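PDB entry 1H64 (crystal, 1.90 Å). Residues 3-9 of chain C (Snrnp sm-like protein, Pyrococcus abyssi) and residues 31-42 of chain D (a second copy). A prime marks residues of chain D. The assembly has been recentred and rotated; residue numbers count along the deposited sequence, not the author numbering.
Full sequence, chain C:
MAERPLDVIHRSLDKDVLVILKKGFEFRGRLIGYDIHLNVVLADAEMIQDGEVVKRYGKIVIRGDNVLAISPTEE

Chain C, residues 3-9: ERPLDVI
Chain D (31-42) LIGYDIHLNVVL

The N-terminal end of a helix in one copy of the Sm-like protein packs on a β-hairpin of a second copy, burying 383 Å² in total. Helix 5-9 follows Arg4 at the N-cap position (phi/psi -71/159°) and runs at 57° to strand 40-42, the axes approaching to 8.6 Å. Strands 31-34 and 40-42 are paired through Ile32′ N to Val41′ O (3.0 Å) and Val41′ N to Gly33′ O (2.9 Å). In register, Arg4 lies over Gly33′ (CA to CA, 4.4 Å) and Pro5 over Val41′ (CA to CA, 5.9 Å).

Apolar packing centres on Pro5 and Val41′. The Cγ-exo proline ring, with the largest covered area, places Pro5 CD 3.8 Å from Val41′ CG2 and 3.6 Å from Tyr34′ C, while Pro5 CG lies 3.7 Å from Asn39′ CB. Proline suits the first helical position, where no amide donor is needed, and its compact ring fits against these atoms. Val41′ (t) points toward the helix; its other methyl, CG1, meets CG2 of Val8 (t) at 3.8 Å.

Backbone approach depends on Gly33′, nearly extended at -179/167°. Its CA lies 3.4 Å from Glu3 O in a CA-H...O contact (168° at H); an ideal CB would fall 1.8 Å from that same oxygen, a clash. Glu3 O is buried without a conventional polar partner.

No clear hydrogen bond crosses the contact. The extended side chain of Glu3 (p, t, chi3 176°) runs across the strand direction, bringing OE2 to 2.7 Å from Ile32′ O.

Polar groups also bond within each stretch. Arg4 O accepts from Val8 N at 3.2 Å in the first helical turn. In the hairpin, a type I turn spans Asp35′ to Leu38′, and Asp35′ (p) accepts at OD1 from His37′ N (2.9 Å) and Asn39′ N (3.2 Å), and at OD2 from ND2 of Asn39′ (m) (2.9 Å).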

ATOM      1  N   GLU C   3     -15.560   0.809 -24.351  1.00 45.63           N
ATOM      2  CA  GLU C   3     -16.158  -0.007 -23.262  1.00 39.40           C
ATOM      3  C   GLU C   3     -15.219  -0.108 -22.056  1.00 35.80           C
ATOM      4  O   GLU C   3     -15.667  -0.223 -20.919  1.00 31.41           O
ATOM      5  CB  GLU C   3     -16.450  -1.418 -23.770  1.00 44.83           C
ATOM      6  CG  GLU C   3     -15.204  -2.196 -24.172  1.00 48.73           C
ATOM      7  CD  GLU C   3     -15.458  -3.687 -24.287  1.00 53.51           C
ATOM      8  OE1 GLU C   3     -14.528  -4.424 -24.690  1.00 54.62           O
ATOM      9  OE2 GLU C   3     -16.587  -4.121 -23.970  1.00 55.56           O
ATOM     10  N   ARG C   4     -13.918  -0.075 -22.310  1.00 35.22           N
ATOM     11  CA  ARG C   4     -12.948  -0.198 -21.237  1.00 33.52           C
ATOM     12  C   ARG C   4     -12.912   1.035 -20.354  1.00 28.69           C
ATOM     13  O   ARG C   4     -13.334   2.118 -20.753  1.00 28.22           O
ATOM     14  CB  ARG C   4     -11.555  -0.497 -21.808  1.00 38.87           C
ATOM     15  CG  ARG C   4     -10.917   0.628 -22.577  1.00 45.94           C
ATOM     16  CD  ARG C   4      -9.687   0.118 -23.323  1.00 51.79           C
ATOM     17  NE  ARG C   4     -10.040  -0.847 -24.359  1.00 56.62           N
ATOM     18  CZ  ARG C   4     -10.474  -0.523 -25.575  1.00 61.38           C
ATOM     19  NH1 ARG C   4     -10.609   0.753 -25.923  1.00 62.28           N
ATOM     20  NH2 ARG C   4     -10.778  -1.478 -26.449  1.00 60.03           N
ATOM     21  N   PRO C   5     -12.403   0.880 -19.130  1.00 26.29           N
ATOM     22  CA  PRO C   5     -12.310   1.978 -18.167  1.00 25.42           C
ATOM     23  C   PRO C   5     -11.896   3.310 -18.775  1.00 27.48           C
ATOM     24  O   PRO C   5     -12.575   4.326 -18.603  1.00 23.32           O
ATOM     25  CB  PRO C   5     -11.295   1.446 -17.160  1.00 21.85           C
ATOM     26  CG  PRO C   5     -11.665  -0.019 -17.101  1.00 22.28           C
ATOM     27  CD  PRO C   5     -11.832  -0.366 -18.570  1.00 23.91           C
ATOM     28  N   LEU C   6     -10.777   3.318 -19.492  1.00 26.27           N
ATOM     29  CA  LEU C   6     -10.299   4.551 -20.101  1.00 26.26           C
ATOM     30  C   LEU C   6     -11.199   5.137 -21.190  1.00 27.91           C
ATOM     31  O   LEU C   6     -11.259   6.365 -21.355  1.00 32.15           O
ATOM     32  CB  LEU C   6      -8.874   4.350 -20.619  1.00 34.67           C
ATOM     33  CG  LEU C   6      -7.806   4.450 -19.520  1.00 32.60           C
ATOM     34  CD1 LEU C   6      -7.730   5.888 -19.026  1.00 37.63           C
ATOM     35  CD2 LEU C   6      -8.133   3.515 -18.368  1.00 38.47           C
ATOM     36  N   ASP C   7     -11.897   4.285 -21.929  1.00 27.35           N
ATOM     37  CA  ASP C   7     -12.808   4.764 -22.975  1.00 30.42           C
ATOM     38  C   ASP C   7     -13.931   5.576 -22.324  1.00 28.74           C
ATOM     39  O   ASP C   7     -14.305   6.644 -22.802  1.00 32.17           O
ATOM     40  CB  ASP C   7     -13.459   3.595 -23.729  1.00 29.98           C
ATOM     41  CG  ASP C   7     -12.453   2.726 -24.452  1.00 40.77           C
ATOM     42  OD1 ASP C   7     -11.496   3.282 -25.027  1.00 42.91           O
ATOM     43  OD2 ASP C   7     -12.638   1.487 -24.460  1.00 39.62           O
ATOM     44  N   VAL C   8     -14.472   5.033 -21.240  1.00 29.24           N
ATOM     45  CA  VAL C   8     -15.560   5.671 -20.502  1.00 27.18           C
ATOM     46  C   VAL C   8     -15.124   7.040 -19.992  1.00 30.79           C
ATOM     47  O   VAL C   8     -15.830   8.041 -20.160  1.00 27.11           O
ATOM     48  CB  VAL C   8     -15.991   4.796 -19.297  1.00 27.56           C
ATOM     49  CG1 VAL C   8     -16.963   5.567 -18.406  1.00 27.67           C
ATOM     50  CG2 VAL C   8     -16.629   3.520 -19.777  1.00 25.34           C
ATOM     51  N   ILE C   9     -13.953   7.087 -19.362  1.00 24.96           N
ATOM     52  CA  ILE C   9     -13.427   8.338 -18.843  1.00 24.25           C
ATOM     53  C   ILE C   9     -13.254   9.346 -19.984  1.00 28.60           C
ATOM     54  O   ILE C   9     -13.605  10.534 -19.852  1.00 25.98           O
ATOM     55  CB  ILE C   9     -12.078   8.097 -18.130  1.00 25.03           C
ATOM     56  CG1 ILE C   9     -12.301   7.221 -16.894  1.00 28.35           C
ATOM     57  CG2 ILE C   9     -11.425   9.414 -17.745  1.00 23.45           C
ATOM     58  CD1 ILE C   9     -13.325   7.763 -15.919  1.00 34.72           C
TER
ATOM     59  N   LEU D  31     -21.494  -6.188 -16.606  1.00 21.77           N
ATOM     60  CA  LEU D  31     -20.114  -5.910 -16.990  1.00 23.81           C
ATOM     61  C   LEU D  31     -20.009  -5.518 -18.454  1.00 23.56           C
ATOM     62  O   LEU D  31     -20.352  -6.306 -19.331  1.00 28.81           O
ATOM     63  CB  LEU D  31     -19.224  -7.136 -16.724  1.00 22.43           C
ATOM     64  CG  LEU D  31     -17.756  -6.895 -17.109  1.00 26.22           C
ATOM     65  CD1 LEU D  31     -17.095  -6.018 -16.057  1.00 20.82           C
ATOM     66  CD2 LEU D  31     -17.007  -8.236 -17.229  1.00 25.24           C
ATOM     67  N   ILE D  32     -19.530  -4.309 -18.729  1.00 24.23           N
ATOM     68  CA  ILE D  32     -19.403  -3.873 -20.113  1.00 26.41           C
ATOM     69  C   ILE D  32     -17.981  -3.579 -20.587  1.00 25.60           C
ATOM     70  O   ILE D  32     -17.776  -3.244 -21.760  1.00 25.41           O
ATOM     71  CB  ILE D  32     -20.301  -2.648 -20.396  1.00 29.33           C
ATOM     72  CG1 ILE D  32     -19.857  -1.444 -19.566  1.00 30.48           C
ATOM     73  CG2 ILE D  32     -21.751  -2.992 -20.065  1.00 30.17           C
ATOM     74  CD1 ILE D  32     -20.693  -0.185 -19.833  1.00 30.77           C
ATOM     75  N   GLY D  33     -17.001  -3.717 -19.692  1.00 26.73           N
ATOM     76  CA  GLY D  33     -15.613  -3.463 -20.064  1.00 22.38           C
ATOM     77  C   GLY D  33     -14.658  -3.704 -18.901  1.00 24.62           C
ATOM     78  O   GLY D  33     -15.091  -3.827 -17.755  1.00 22.91           O
ATOM     79  N   TYR D  34     -13.358  -3.773 -19.190  1.00 22.98           N
ATOM     80  CA  TYR D  34     -12.359  -4.021 -18.157  1.00 22.16           C
ATOM     81  C   TYR D  34     -10.972  -3.855 -18.768  1.00 22.78           C
ATOM     82  O   TYR D  34     -10.846  -3.692 -19.978  1.00 25.10           O
ATOM     83  CB  TYR D  34     -12.500  -5.453 -17.630  1.00 22.54           C
ATOM     84  CG  TYR D  34     -12.132  -6.506 -18.661  1.00 31.99           C
ATOM     85  CD1 TYR D  34     -10.827  -6.986 -18.759  1.00 32.93           C
ATOM     86  CD2 TYR D  34     -13.074  -6.983 -19.570  1.00 31.14           C
ATOM     87  CE1 TYR D  34     -10.469  -7.912 -19.736  1.00 35.36           C
ATOM     88  CE2 TYR D  34     -12.724  -7.913 -20.555  1.00 38.31           C
ATOM     89  CZ  TYR D  34     -11.416  -8.369 -20.628  1.00 38.48           C
ATOM     90  OH  TYR D  34     -11.045  -9.274 -21.598  1.00 43.01           O
ATOM     91  N   ASP D  35      -9.940  -3.881 -17.934  1.00 23.96           N
ATOM     92  CA  ASP D  35      -8.576  -3.808 -18.453  1.00 19.80           C
ATOM     93  C   ASP D  35      -7.695  -4.782 -17.666  1.00 19.22           C
ATOM     94  O   ASP D  35      -8.139  -5.425 -16.713  1.00 21.30           O
ATOM     95  CB  ASP D  35      -8.023  -2.370 -18.404  1.00 21.16           C
ATOM     96  CG  ASP D  35      -7.913  -1.832 -16.996  1.00 17.86           C
ATOM     97  OD1 ASP D  35      -7.762  -2.650 -16.080  1.00 18.94           O
ATOM     98  OD2 ASP D  35      -7.967  -0.591 -16.812  1.00 26.17           O
ATOM     99  N   ILE D  36      -6.434  -4.893 -18.066  1.00 21.56           N
ATOM    100  CA  ILE D  36      -5.521  -5.826 -17.426  1.00 20.29           C
ATOM    101  C   ILE D  36      -5.312  -5.653 -15.935  1.00 22.64           C
ATOM    102  O   ILE D  36      -4.903  -6.595 -15.268  1.00 25.51           O
ATOM    103  CB  ILE D  36      -4.122  -5.799 -18.103  1.00 29.09           C
ATOM    104  CG1 ILE D  36      -3.567  -4.371 -18.097  1.00 30.54           C
ATOM    105  CG2 ILE D  36      -4.220  -6.351 -19.511  1.00 32.83           C
ATOM    106  CD1 ILE D  36      -2.174  -4.240 -18.705  1.00 41.70           C
ATOM    107  N   HIS D  37      -5.570  -4.460 -15.409  1.00 22.60           N
ATOM    108  CA  HIS D  37      -5.388  -4.209 -13.976  1.00 22.77           C
ATOM    109  C   HIS D  37      -6.627  -4.601 -13.184  1.00 22.98           C
ATOM    110  O   HIS D  37      -6.669  -4.427 -11.970  1.00 23.96           O
ATOM    111  CB  HIS D  37      -5.114  -2.725 -13.728  1.00 25.33           C
ATOM    112  CG  HIS D  37      -4.022  -2.164 -14.584  1.00 33.14           C
ATOM    113  ND1 HIS D  37      -2.712  -2.581 -14.487  1.00 37.73           N
ATOM    114  CD2 HIS D  37      -4.053  -1.240 -15.571  1.00 32.23           C
ATOM    115  CE1 HIS D  37      -1.984  -1.939 -15.384  1.00 36.98           C
ATOM    116  NE2 HIS D  37      -2.774  -1.120 -16.056  1.00 37.14           N
ATOM    117  N   LEU D  38      -7.629  -5.125 -13.883  1.00 23.00           N
ATOM    118  CA  LEU D  38      -8.901  -5.519 -13.281  1.00 20.20           C
ATOM    119  C   LEU D  38      -9.793  -4.326 -12.877  1.00 16.63           C
ATOM    120  O   LEU D  38     -10.621  -4.449 -11.977  1.00 22.27           O
ATOM    121  CB  LEU D  38      -8.700  -6.463 -12.092  1.00 25.02           C
ATOM    122  CG  LEU D  38      -8.315  -7.904 -12.481  1.00 26.05           C
ATOM    123  CD1 LEU D  38      -7.026  -7.876 -13.255  1.00 33.17           C
ATOM    124  CD2 LEU D  38      -8.158  -8.774 -11.254  1.00 31.65           C
ATOM    125  N   ASN D  39      -9.582  -3.179 -13.519  1.00 15.98           N
ATOM    126  CA  ASN D  39     -10.460  -2.029 -13.317  1.00 19.12           C
ATOM    127  C   ASN D  39     -11.627  -2.526 -14.177  1.00 21.27           C
ATOM    128  O   ASN D  39     -11.409  -3.158 -15.232  1.00 18.61           O
ATOM    129  CB  ASN D  39      -9.884  -0.748 -13.937  1.00 20.59           C
ATOM    130  CG  ASN D  39      -8.628  -0.260 -13.225  1.00 19.77           C
ATOM    131  OD1 ASN D  39      -8.562  -0.256 -11.995  1.00 23.79           O
ATOM    132  ND2 ASN D  39      -7.633   0.160 -13.996  1.00 23.37           N
ATOM    133  N   VAL D  40     -12.858  -2.307 -13.733  1.00 17.06           N
ATOM    134  CA  VAL D  40     -13.989  -2.780 -14.534  1.00 18.13           C
ATOM    135  C   VAL D  40     -15.041  -1.714 -14.686  1.00 21.42           C
ATOM    136  O   VAL D  40     -15.084  -0.764 -13.900  1.00 18.85           O
ATOM    137  CB  VAL D  40     -14.669  -4.039 -13.933  1.00 22.90           C
ATOM    138  CG1 VAL D  40     -13.715  -5.233 -13.944  1.00 24.41           C
ATOM    139  CG2 VAL D  40     -15.134  -3.768 -12.518  1.00 23.79           C
ATOM    140  N   VAL D  41     -15.870  -1.868 -15.720  1.00 24.16           N
ATOM    141  CA  VAL D  41     -16.945  -0.916 -15.989  1.00 21.95           C
ATOM    142  C   VAL D  41     -18.265  -1.666 -15.895  1.00 23.04           C
ATOM    143  O   VAL D  41     -18.408  -2.753 -16.456  1.00 20.28           O
ATOM    144  CB  VAL D  41     -16.818  -0.291 -17.396  1.00 27.47           C
ATOM    145  CG1 VAL D  41     -17.946   0.714 -17.607  1.00 24.20           C
ATOM    146  CG2 VAL D  41     -15.445   0.394 -17.554  1.00 24.37           C
ATOM    147  N   LEU D  42     -19.210  -1.107 -15.141  1.00 22.55           N
ATOM    148  CA  LEU D  42     -20.517  -1.732 -14.980  1.00 25.42           C
ATOM    149  C   LEU D  42     -21.580  -0.745 -15.443  1.00 24.49           C
ATOM    150  O   LEU D  42     -21.433   0.473 -15.268  1.00 24.97           O
ATOM    151  CB  LEU D  42     -20.790  -2.082 -13.510  1.00 23.61           C
ATOM    152  CG  LEU D  42     -19.826  -2.947 -12.688  1.00 29.21           C
ATOM    153  CD1 LEU D  42     -20.442  -3.150 -11.312  1.00 25.98           C
ATOM    154  CD2 LEU D  42     -19.567  -4.292 -13.356  1.00 22.59           C
TER